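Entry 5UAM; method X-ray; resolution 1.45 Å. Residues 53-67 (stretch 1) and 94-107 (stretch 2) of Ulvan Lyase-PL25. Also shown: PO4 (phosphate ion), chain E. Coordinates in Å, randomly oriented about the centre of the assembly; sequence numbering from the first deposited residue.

Stretch 1 53-67: TYVSYQGPKEDPYIA
Stretch 2 (94-107) KKFDNHGKPTMLID

Stretch 1 is a β-hairpin: strand 53-58 turns through G59-D63 and returns as strand 64-67, with V55 N to A67 O (2.9 Å) and Y57 N to Y65 O (3.0 Å) among its rungs. G59 suits the turn because a CB there would clash with Y65 CD1. Stretch 2 runs from an irregular loop through a type I turn, N98-K101, into strand 103-106, whose direction lies 154° from that of strand 53-58. The axes approach to 7.5 Å, a separation filled by side chains; CA atoms draw nearest at Q58-K101 (4.9 Å) and P64-P102 (5.6 Å).

Alternation sets the packing. Y54, S56 and Q58 point toward stretch 2, while P102, M104 and I106 point back. P102, a compact ring puckered C-gamma endo, nestles against the hairpin: its CG lies 3.6 Å from S56 OG and 3.5 Å from Y57 N, and its CB meets P64 CB at 3.7 Å. Small S56 (chi1 p) leaves room for M104, extended t, t and then bent m, so that M104 CE comes 3.7 Å from S56 CB and 3.8 Å from I66 CD1, while M104 SD touches Y54 CB at 3.6 Å. This slender, flexible chain suits so uneven a hollow. Beyond it, I106 CD1 meets Y54 CD1 obliquely at 3.7 Å.

At the loop end, polarity replaces grease. E62, with positive phi (61/18) and rotamer m, t, offers its carboxylate to two successive amides: D97 N to OE2 and N98 N to OE1, each 2.8 Å and nearly linear. Q58, extended t, t, donates from NE2 to N98 OD1 (2.9 Å). Water 2 fills the remaining gap, donating to Q58 OE1 (2.6 Å) and E62 OE1 (2.7 Å) and accepting from G100 N (2.9 Å); water 3 joins E62 O and G100 O, 2.9 Å from each.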

ATOM      1  N   THR A  53      -2.669 -19.469  -0.535  1.00 13.40           N
ATOM      2  CA  THR A  53      -2.665 -18.016  -0.672  1.00 12.72           C
ATOM      3  C   THR A  53      -3.693 -17.429   0.286  1.00 13.93           C
ATOM      4  O   THR A  53      -4.883 -17.740   0.192  1.00 13.37           O
ATOM      5  CB  THR A  53      -2.916 -17.550  -2.108  1.00 13.72           C
ATOM      6  OG1 THR A  53      -1.914 -18.094  -2.964  1.00 14.41           O
ATOM      7  CG2 THR A  53      -2.833 -16.026  -2.218  1.00 13.34           C
ATOM      8  N   TYR A  54      -3.219 -16.607   1.216  1.00 12.03           N
ATOM      9  CA  TYR A  54      -4.049 -15.891   2.162  1.00 11.65           C
ATOM     10  C   TYR A  54      -4.324 -14.506   1.614  1.00 13.21           C
ATOM     11  O   TYR A  54      -3.420 -13.857   1.098  1.00 13.16           O
ATOM     12  CB  TYR A  54      -3.329 -15.769   3.505  1.00 12.26           C
ATOM     13  CG  TYR A  54      -2.944 -17.113   4.080  1.00 11.77           C
ATOM     14  CD1 TYR A  54      -1.712 -17.684   3.780  1.00 13.02           C
ATOM     15  CD2 TYR A  54      -3.818 -17.828   4.891  1.00 12.54           C
ATOM     16  CE1 TYR A  54      -1.347 -18.928   4.299  1.00 13.04           C
ATOM     17  CE2 TYR A  54      -3.470 -19.074   5.406  1.00 13.70           C
ATOM     18  CZ  TYR A  54      -2.237 -19.617   5.100  1.00 14.02           C
ATOM     19  OH  TYR A  54      -1.874 -20.846   5.581  1.00 16.18           O
ATOM     20  N   VAL A  55      -5.565 -14.048   1.737  1.00 12.38           N
ATOM     21  CA  VAL A  55      -5.985 -12.776   1.161  1.00 11.93           C
ATOM     22  C   VAL A  55      -6.811 -12.008   2.182  1.00 11.75           C
ATOM     23  O   VAL A  55      -7.592 -12.604   2.936  1.00 13.95           O
ATOM     24  CB  VAL A  55      -6.778 -12.989  -0.141  1.00 13.72           C
ATOM     25  CG1 VAL A  55      -5.894 -13.718  -1.180  1.00 14.64           C
ATOM     26  CG2 VAL A  55      -8.069 -13.768   0.100  1.00 13.19           C
ATOM     27  N   SER A  56      -6.625 -10.688   2.222  1.00 11.74           N
ATOM     28  CA  SER A  56      -7.389  -9.838   3.127  1.00 11.88           C
ATOM     29  C   SER A  56      -7.848  -8.567   2.424  1.00 13.11           C
ATOM     30  O   SER A  56      -7.192  -8.049   1.514  1.00 13.70           O
ATOM     31  CB  SER A  56      -6.605  -9.494   4.393  1.00 13.26           C
ATOM     32  OG  SER A  56      -5.546  -8.587   4.134  1.00 14.48           O
ATOM     33  N   TYR A  57      -8.995  -8.060   2.869  1.00 11.91           N
ATOM     34  CA  TYR A  57      -9.621  -6.894   2.251  1.00 11.86           C
ATOM     35  C   TYR A  57     -10.597  -6.293   3.264  1.00 12.12           C
ATOM     36  O   TYR A  57     -10.910  -6.889   4.294  1.00 12.21           O
ATOM     37  CB  TYR A  57     -10.352  -7.270   0.934  1.00 11.41           C
ATOM     38  CG  TYR A  57     -11.498  -8.210   1.199  1.00 12.30           C
ATOM     39  CD1 TYR A  57     -11.283  -9.575   1.391  1.00 14.04           C
ATOM     40  CD2 TYR A  57     -12.798  -7.730   1.332  1.00 11.71           C
ATOM     41  CE1 TYR A  57     -12.328 -10.419   1.721  1.00 13.93           C
ATOM     42  CE2 TYR A  57     -13.861  -8.579   1.651  1.00 13.14           C
ATOM     43  CZ  TYR A  57     -13.610  -9.923   1.848  1.00 14.26           C
ATOM     44  OH  TYR A  57     -14.655 -10.769   2.157  1.00 15.51           O
ATOM     45  N   GLN A  58     -11.094  -5.099   2.944  1.00 11.42           N
ATOM     46  CA  GLN A  58     -12.029  -4.385   3.806  1.00 11.63           C
ATOM     47  C   GLN A  58     -13.471  -4.743   3.448  1.00 12.90           C
ATOM     48  O   GLN A  58     -13.920  -4.528   2.317  1.00 13.13           O
ATOM     49  CB  GLN A  58     -11.778  -2.899   3.608  1.00 12.35           C
ATOM     50  CG  GLN A  58     -12.676  -1.999   4.373  1.00 14.26           C
ATOM     51  CD  GLN A  58     -12.379  -0.572   4.028  1.00 12.24           C
ATOM     52  OE1 GLN A  58     -11.462   0.029   4.573  1.00 14.63           O
ATOM     53  NE2 GLN A  58     -13.116  -0.029   3.082  1.00 13.20           N
ATOM     54  N   GLY A  59     -14.195  -5.266   4.435  1.00 12.28           N
ATOM     55  CA  GLY A  59     -15.559  -5.705   4.291  1.00 13.84           C
ATOM     56  C   GLY A  59     -16.533  -4.815   5.038  1.00 13.69           C
ATOM     57  O   GLY A  59     -16.236  -3.657   5.354  1.00 13.87           O
ATOM     58  N   PRO A  60     -17.731  -5.336   5.320  1.00 15.09           N
ATOM     59  CA  PRO A  60     -18.773  -4.528   5.958  1.00 14.96           C
ATOM     60  C   PRO A  60     -18.274  -3.827   7.213  1.00 15.62           C
ATOM     61  O   PRO A  60     -17.473  -4.371   7.987  1.00 14.58           O
ATOM     62  CB  PRO A  60     -19.864  -5.553   6.278  1.00 16.36           C
ATOM     63  CG  PRO A  60     -19.693  -6.597   5.204  1.00 17.21           C
ATOM     64  CD  PRO A  60     -18.200  -6.692   5.000  1.00 15.96           C
ATOM     65  N   LYS A  61     -18.752  -2.598   7.396  1.00 17.00           N
ATOM     66  CA  LYS A  61     -18.378  -1.738   8.513  1.00 16.09           C
ATOM     67  C   LYS A  61     -16.873  -1.504   8.552  1.00 15.67           C
ATOM     68  O   LYS A  61     -16.299  -1.187   9.605  1.00 15.46           O
ATOM     69  CB  LYS A  61     -18.930  -2.263   9.848  1.00 17.46           C
ATOM     70  CG  LYS A  61     -20.464  -2.460   9.849  1.00 22.42           C
ATOM     71  CD  LYS A  61     -20.973  -2.762  11.248  1.00 30.60           C
ATOM     72  N   GLU A  62     -16.216  -1.625   7.396  1.00 14.09           N
ATOM     73  CA  GLU A  62     -14.774  -1.437   7.255  1.00 12.08           C
ATOM     74  C   GLU A  62     -13.971  -2.436   8.094  1.00 11.84           C
ATOM     75  O   GLU A  62     -12.768  -2.247   8.330  1.00 12.33           O
ATOM     76  CB  GLU A  62     -14.346   0.015   7.524  1.00 13.91           C
ATOM     77  CG  GLU A  62     -15.143   1.032   6.702  1.00 15.05           C
ATOM     78  CD  GLU A  62     -14.563   2.431   6.684  1.00 14.89           C
ATOM     79  OE1 GLU A  62     -13.331   2.573   6.541  1.00 15.05           O
ATOM     80  OE2 GLU A  62     -15.373   3.379   6.760  1.00 16.24           O
ATOM     81  N   ASP A  63     -14.610  -3.527   8.512  1.00 12.70           N
ATOM     82  CA  ASP A  63     -13.890  -4.532   9.282  1.00 12.62           C
ATOM     83  C   ASP A  63     -13.007  -5.357   8.344  1.00 12.20           C
ATOM     84  O   ASP A  63     -13.326  -5.531   7.163  1.00 12.61           O
ATOM     85  CB  ASP A  63     -14.874  -5.461  10.002  1.00 13.50           C
ATOM     86  CG  ASP A  63     -15.684  -4.770  11.090  1.00 15.12           C
ATOM     87  OD1 ASP A  63     -15.197  -3.755  11.641  1.00 14.54           O
ATOM     88  OD2 ASP A  63     -16.808  -5.259  11.390  1.00 16.03           O
ATOM     89  N   PRO A  64     -11.888  -5.875   8.851  1.00 11.88           N
ATOM     90  CA  PRO A  64     -10.994  -6.678   8.013  1.00 11.50           C
ATOM     91  C   PRO A  64     -11.533  -8.093   7.863  1.00 11.71           C
ATOM     92  O   PRO A  64     -11.920  -8.728   8.848  1.00 13.04           O
ATOM     93  CB  PRO A  64      -9.680  -6.671   8.804  1.00 13.64           C
ATOM     94  CG  PRO A  64     -10.117  -6.554  10.209  1.00 12.77           C
ATOM     95  CD  PRO A  64     -11.310  -5.628  10.184  1.00 12.45           C
ATOM     96  N   TYR A  65     -11.518  -8.581   6.620  1.00 11.60           N
ATOM     97  CA  TYR A  65     -11.915  -9.947   6.309  1.00 11.95           C
ATOM     98  C   TYR A  65     -10.755 -10.684   5.651  1.00 12.69           C
ATOM     99  O   TYR A  65      -9.961 -10.099   4.898  1.00 13.57           O
ATOM    100  CB  TYR A  65     -13.144  -9.971   5.385  1.00 13.60           C
ATOM    101  CG  TYR A  65     -14.417  -9.687   6.138  1.00 12.56           C
ATOM    102  CD1 TYR A  65     -14.724  -8.394   6.558  1.00 13.42           C
ATOM    103  CD2 TYR A  65     -15.277 -10.716   6.511  1.00 14.75           C
ATOM    104  CE1 TYR A  65     -15.858  -8.120   7.288  1.00 15.03           C
ATOM    105  CE2 TYR A  65     -16.427 -10.453   7.253  1.00 15.65           C
ATOM    106  CZ  TYR A  65     -16.717  -9.148   7.630  1.00 16.26           C
ATOM    107  OH  TYR A  65     -17.857  -8.897   8.373  1.00 18.31           O
ATOM    108  N   ILE A  66     -10.666 -11.982   5.930  1.00 12.69           N
ATOM    109  CA  ILE A  66      -9.555 -12.797   5.462  1.00 12.33           C
ATOM    110  C   ILE A  66     -10.091 -14.118   4.920  1.00 12.05           C
ATOM    111  O   ILE A  66     -10.995 -14.726   5.495  1.00 14.07           O
ATOM    112  CB  ILE A  66      -8.507 -13.020   6.564  1.00 14.48           C
ATOM    113  CG1 ILE A  66      -7.374 -13.881   6.046  1.00 14.13           C
ATOM    114  CG2 ILE A  66      -9.137 -13.605   7.773  1.00 18.62           C
ATOM    115  CD1 ILE A  66      -6.147 -13.884   6.962  1.00 19.29           C
ATOM    116  N   ALA A  67      -9.544 -14.543   3.790  1.00 13.27           N
ATOM    117  CA  ALA A  67      -9.867 -15.821   3.183  1.00 12.68           C
ATOM    118  C   ALA A  67      -8.573 -16.503   2.759  1.00 12.72           C
ATOM    119  O   ALA A  67      -7.488 -15.919   2.808  1.00 12.58           O
ATOM    120  CB  ALA A  67     -10.783 -15.637   1.960  1.00 14.79           C
ATOM    121  N   LYS A  94     -17.664  11.152   6.250  1.00 28.41           N
ATOM    122  CA  LYS A  94     -17.609  10.418   4.991  1.00 29.37           C
ATOM    123  C   LYS A  94     -18.165   9.013   5.192  1.00 26.81           C
ATOM    124  O   LYS A  94     -17.917   8.378   6.222  1.00 24.66           O
ATOM    125  CB  LYS A  94     -16.160  10.357   4.504  1.00 35.14           C
ATOM    126  CG  LYS A  94     -15.996   9.852   3.087  1.00 37.17           C
ATOM    127  CD  LYS A  94     -14.603  10.182   2.549  1.00 42.62           C
ATOM    128  CE  LYS A  94     -14.394   9.614   1.142  1.00 39.37           C
ATOM    129  NZ  LYS A  94     -14.521   8.123   1.081  1.00 37.48           N
ATOM    130  N   LYS A  95     -18.930   8.522   4.210  1.00 23.37           N
ATOM    131  CA  LYS A  95     -19.587   7.230   4.380  1.00 22.53           C
ATOM    132  C   LYS A  95     -18.572   6.135   4.680  1.00 21.15           C
ATOM    133  O   LYS A  95     -18.748   5.357   5.629  1.00 23.36           O
ATOM    134  CB  LYS A  95     -20.430   6.857   3.163  1.00 26.41           C
ATOM    135  CG  LYS A  95     -21.230   5.577   3.376  1.00 28.24           C
ATOM    136  CD  LYS A  95     -22.118   5.228   2.180  1.00 33.26           C
ATOM    137  CE  LYS A  95     -22.787   3.860   2.362  1.00 40.12           C
ATOM    138  NZ  LYS A  95     -23.393   3.320   1.094  1.00 39.60           N
ATOM    139  N   PHE A  96     -17.509   6.044   3.875  1.00 18.38           N
ATOM    140  CA  PHE A  96     -16.450   5.063   4.094  1.00 16.00           C
ATOM    141  C   PHE A  96     -15.100   5.763   4.148  1.00 16.95           C
ATOM    142  O   PHE A  96     -14.786   6.602   3.299  1.00 19.82           O
ATOM    143  CB  PHE A  96     -16.427   3.971   3.020  1.00 18.78           C
ATOM    144  CG  PHE A  96     -17.617   3.052   3.085  1.00 16.95           C
ATOM    145  CD1 PHE A  96     -17.778   2.184   4.153  1.00 19.55           C
ATOM    146  CD2 PHE A  96     -18.595   3.087   2.109  1.00 22.28           C
ATOM    147  CE1 PHE A  96     -18.885   1.374   4.246  1.00 19.05           C
ATOM    148  CE2 PHE A  96     -19.700   2.261   2.198  1.00 21.21           C
ATOM    149  CZ  PHE A  96     -19.839   1.406   3.260  1.00 19.61           C
ATOM    150  N   ASP A  97     -14.310   5.410   5.157  1.00 14.27           N
ATOM    151  CA  ASP A  97     -13.025   6.049   5.395  1.00 14.53           C
ATOM    152  C   ASP A  97     -11.911   5.388   4.592  1.00 14.81           C
ATOM    153  O   ASP A  97     -11.145   6.082   3.913  1.00 16.23           O
ATOM    154  CB  ASP A  97     -12.708   6.017   6.893  1.00 15.72           C
ATOM    155  CG  ASP A  97     -11.361   6.623   7.212  1.00 14.77           C
ATOM    156  OD1 ASP A  97     -10.337   6.041   6.811  1.00 15.28           O
ATOM    157  OD2 ASP A  97     -11.344   7.687   7.872  1.00 16.56           O
ATOM    158  N   ASN A  98     -11.827   4.060   4.647  1.00 13.62           N
ATOM    159  CA  ASN A  98     -10.959   3.203   3.846  1.00 11.76           C
ATOM    160  C   ASN A  98      -9.523   3.145   4.327  1.00 13.02           C
ATOM    161  O   ASN A  98      -8.771   2.292   3.843  1.00 13.68           O
ATOM    162  CB  ASN A  98     -10.951   3.565   2.352  1.00 12.95           C
ATOM    163  CG  ASN A  98     -12.314   3.571   1.746  1.00 14.52           C
ATOM    164  OD1 ASN A  98     -13.087   2.627   1.924  1.00 14.37           O
ATOM    165  ND2 ASN A  98     -12.643   4.643   1.055  1.00 17.95           N
ATOM    166  N   HIS A  99      -9.098   3.981   5.263  1.00 13.33           N
ATOM    167  CA  HIS A  99      -7.678   4.023   5.589  1.00 12.58           C
ATOM    168  C   HIS A  99      -7.227   2.896   6.503  1.00 13.45           C
ATOM    169  O   HIS A  99      -6.008   2.738   6.719  1.00 14.11           O
ATOM    170  CB  HIS A  99      -7.324   5.346   6.235  1.00 12.77           C
ATOM    171  CG  HIS A  99      -7.302   6.495   5.291  1.00 14.40           C
ATOM    172  ND1 HIS A  99      -8.437   6.976   4.671  1.00 16.43           N
ATOM    173  CD2 HIS A  99      -6.276   7.259   4.850  1.00 15.43           C
ATOM    174  CE1 HIS A  99      -8.111   7.997   3.898  1.00 17.78           C
ATOM    175  NE2 HIS A  99      -6.807   8.199   3.997  1.00 17.12           N
ATOM    176  N   GLY A 100      -8.161   2.113   7.012  1.00 11.98           N
ATOM    177  CA  GLY A 100      -7.858   1.014   7.893  1.00 13.09           C
ATOM    178  C   GLY A 100      -8.080  -0.351   7.285  1.00 12.16           C
ATOM    179  O   GLY A 100      -8.158  -1.340   8.015  1.00 11.51           O
ATOM    180  N   LYS A 101      -8.176  -0.424   5.957  1.00 11.64           N
ATOM    181  CA  LYS A 101      -8.214  -1.720   5.296  1.00 10.71           C
ATOM    182  C   LYS A 101      -6.973  -2.513   5.710  1.00 11.67           C
ATOM    183  O   LYS A 101      -5.952  -1.922   6.079  1.00 12.50           O
ATOM    184  CB  LYS A 101      -8.308  -1.543   3.778  1.00 13.23           C
ATOM    185  CG  LYS A 101      -7.036  -0.990   3.157  1.00 13.17           C
ATOM    186  CD  LYS A 101      -7.144  -0.812   1.648  1.00 12.66           C
ATOM    187  CE  LYS A 101      -7.928   0.405   1.198  1.00 14.54           C
ATOM    188  NZ  LYS A 101      -7.239   1.686   1.573  1.00 13.82           N
ATOM    189  N   PRO A 102      -7.036  -3.845   5.694  1.00 10.36           N
ATOM    190  CA  PRO A 102      -6.040  -4.644   6.417  1.00 10.89           C
ATOM    191  C   PRO A 102      -4.722  -4.841   5.681  1.00 10.74           C
ATOM    192  O   PRO A 102      -4.642  -4.891   4.452  1.00 11.94           O
ATOM    193  CB  PRO A 102      -6.734  -6.000   6.590  1.00 11.41           C
ATOM    194  CG  PRO A 102      -7.686  -6.058   5.432  1.00 11.37           C
ATOM    195  CD  PRO A 102      -8.187  -4.666   5.269  1.00 11.89           C
ATOM    196  N   THR A 103      -3.691  -5.038   6.505  1.00 11.19           N
ATOM    197  CA  THR A 103      -2.349  -5.446   6.125  1.00 10.43           C
ATOM    198  C   THR A 103      -2.035  -6.731   6.876  1.00 11.22           C
ATOM    199  O   THR A 103      -2.315  -6.834   8.077  1.00 12.96           O
ATOM    200  CB  THR A 103      -1.375  -4.354   6.542  1.00 12.13           C
ATOM    201  OG1 THR A 103      -1.690  -3.197   5.765  1.00 12.52           O
ATOM    202  CG2 THR A 103       0.049  -4.766   6.334  1.00 13.88           C
ATOM    203  N   MET A 104      -1.459  -7.711   6.180  1.00 10.96           N
ATOM    204  CA  MET A 104      -1.235  -9.054   6.710  1.00 12.89           C
ATOM    205  C   MET A 104       0.246  -9.376   6.891  1.00 12.66           C
ATOM    206  O   MET A 104       1.097  -8.891   6.151  1.00 11.63           O
ATOM    207  CB  MET A 104      -1.812 -10.088   5.723  1.00 15.29           C
ATOM    208  CG  MET A 104      -1.841 -11.495   6.235  1.00 14.57           C
ATOM    209  SD  MET A 104      -2.324 -12.620   4.871  1.00 17.04           S
ATOM    210  CE  MET A 104      -3.959 -12.012   4.523  1.00 13.51           C
ATOM    211  N   LEU A 105       0.547 -10.235   7.874  1.00 11.92           N
ATOM    212  CA  LEU A 105       1.874 -10.799   8.071  1.00 11.57           C
ATOM    213  C   LEU A 105       1.737 -12.176   8.715  1.00 13.09           C
ATOM    214  O   LEU A 105       0.949 -12.342   9.652  1.00 14.56           O
ATOM    215  CB  LEU A 105       2.724  -9.867   8.958  1.00 13.07           C
ATOM    216  CG  LEU A 105       4.168 -10.286   9.219  1.00 13.45           C
ATOM    217  CD1 LEU A 105       5.046  -9.060   9.346  1.00 14.33           C
ATOM    218  CD2 LEU A 105       4.282 -11.135  10.492  1.00 16.86           C
ATOM    219  N   ILE A 106       2.529 -13.144   8.262  1.00 11.44           N
ATOM    220  CA  ILE A 106       2.578 -14.472   8.886  1.00 12.31           C
ATOM    221  C   ILE A 106       3.888 -14.577   9.660  1.00 13.33           C
ATOM    222  O   ILE A 106       4.966 -14.425   9.073  1.00 13.97           O
ATOM    223  CB  ILE A 106       2.461 -15.615   7.863  1.00 13.25           C
ATOM    224  CG1 ILE A 106       1.184 -15.458   7.055  1.00 15.21           C
ATOM    225  CG2 ILE A 106       2.543 -16.978   8.585  1.00 15.78           C
ATOM    226  CD1 ILE A 106       1.015 -16.521   5.959  1.00 19.37           C
ATOM    227  N   ASP A 107       3.812 -14.804  10.969  1.00 12.64           N
ATOM    228  CA  ASP A 107       5.024 -14.846  11.778  1.00 13.32           C
ATOM    229  C   ASP A 107       5.705 -16.215  11.693  1.00 13.15           C
ATOM    230  O   ASP A 107       5.188 -17.168  11.105  1.00 14.88           O
ATOM    231  CB  ASP A 107       4.771 -14.330  13.202  1.00 12.88           C
ATOM    232  CG  ASP A 107       4.007 -15.283  14.084  1.00 15.49           C
ATOM    233  OD1 ASP A 107       4.042 -16.516  13.873  1.00 15.54           O
ATOM    234  OD2 ASP A 107       3.354 -14.777  15.037  1.00 15.23           O
TER
HETATM  235  P   PO4 E 503      -4.907  11.147   4.344  1.00 17.21           P
HETATM  236  O1  PO4 E 503      -5.478  12.538   4.150  1.00 23.07           O
HETATM  237  O2  PO4 E 503      -3.448  11.156   4.138  1.00 16.54           O
HETATM  238  O3  PO4 E 503      -5.577  10.294   3.293  1.00 22.87           O
HETATM  239  O4  PO4 E 503      -5.230  10.705   5.767  1.00 20.10           O
HETATM  240  O   HOH W   1      -6.289  -5.213   2.203  1.00 12.60           O
HETATM  241  O   HOH W   2     -10.939   1.415   6.769  1.00 13.77           O
HETATM  242  O   HOH W   3     -10.187  -3.395   7.765  1.00 13.88           O
HETATM  243  O   HOH W   4     -18.031   3.486   7.450  1.00 19.47           O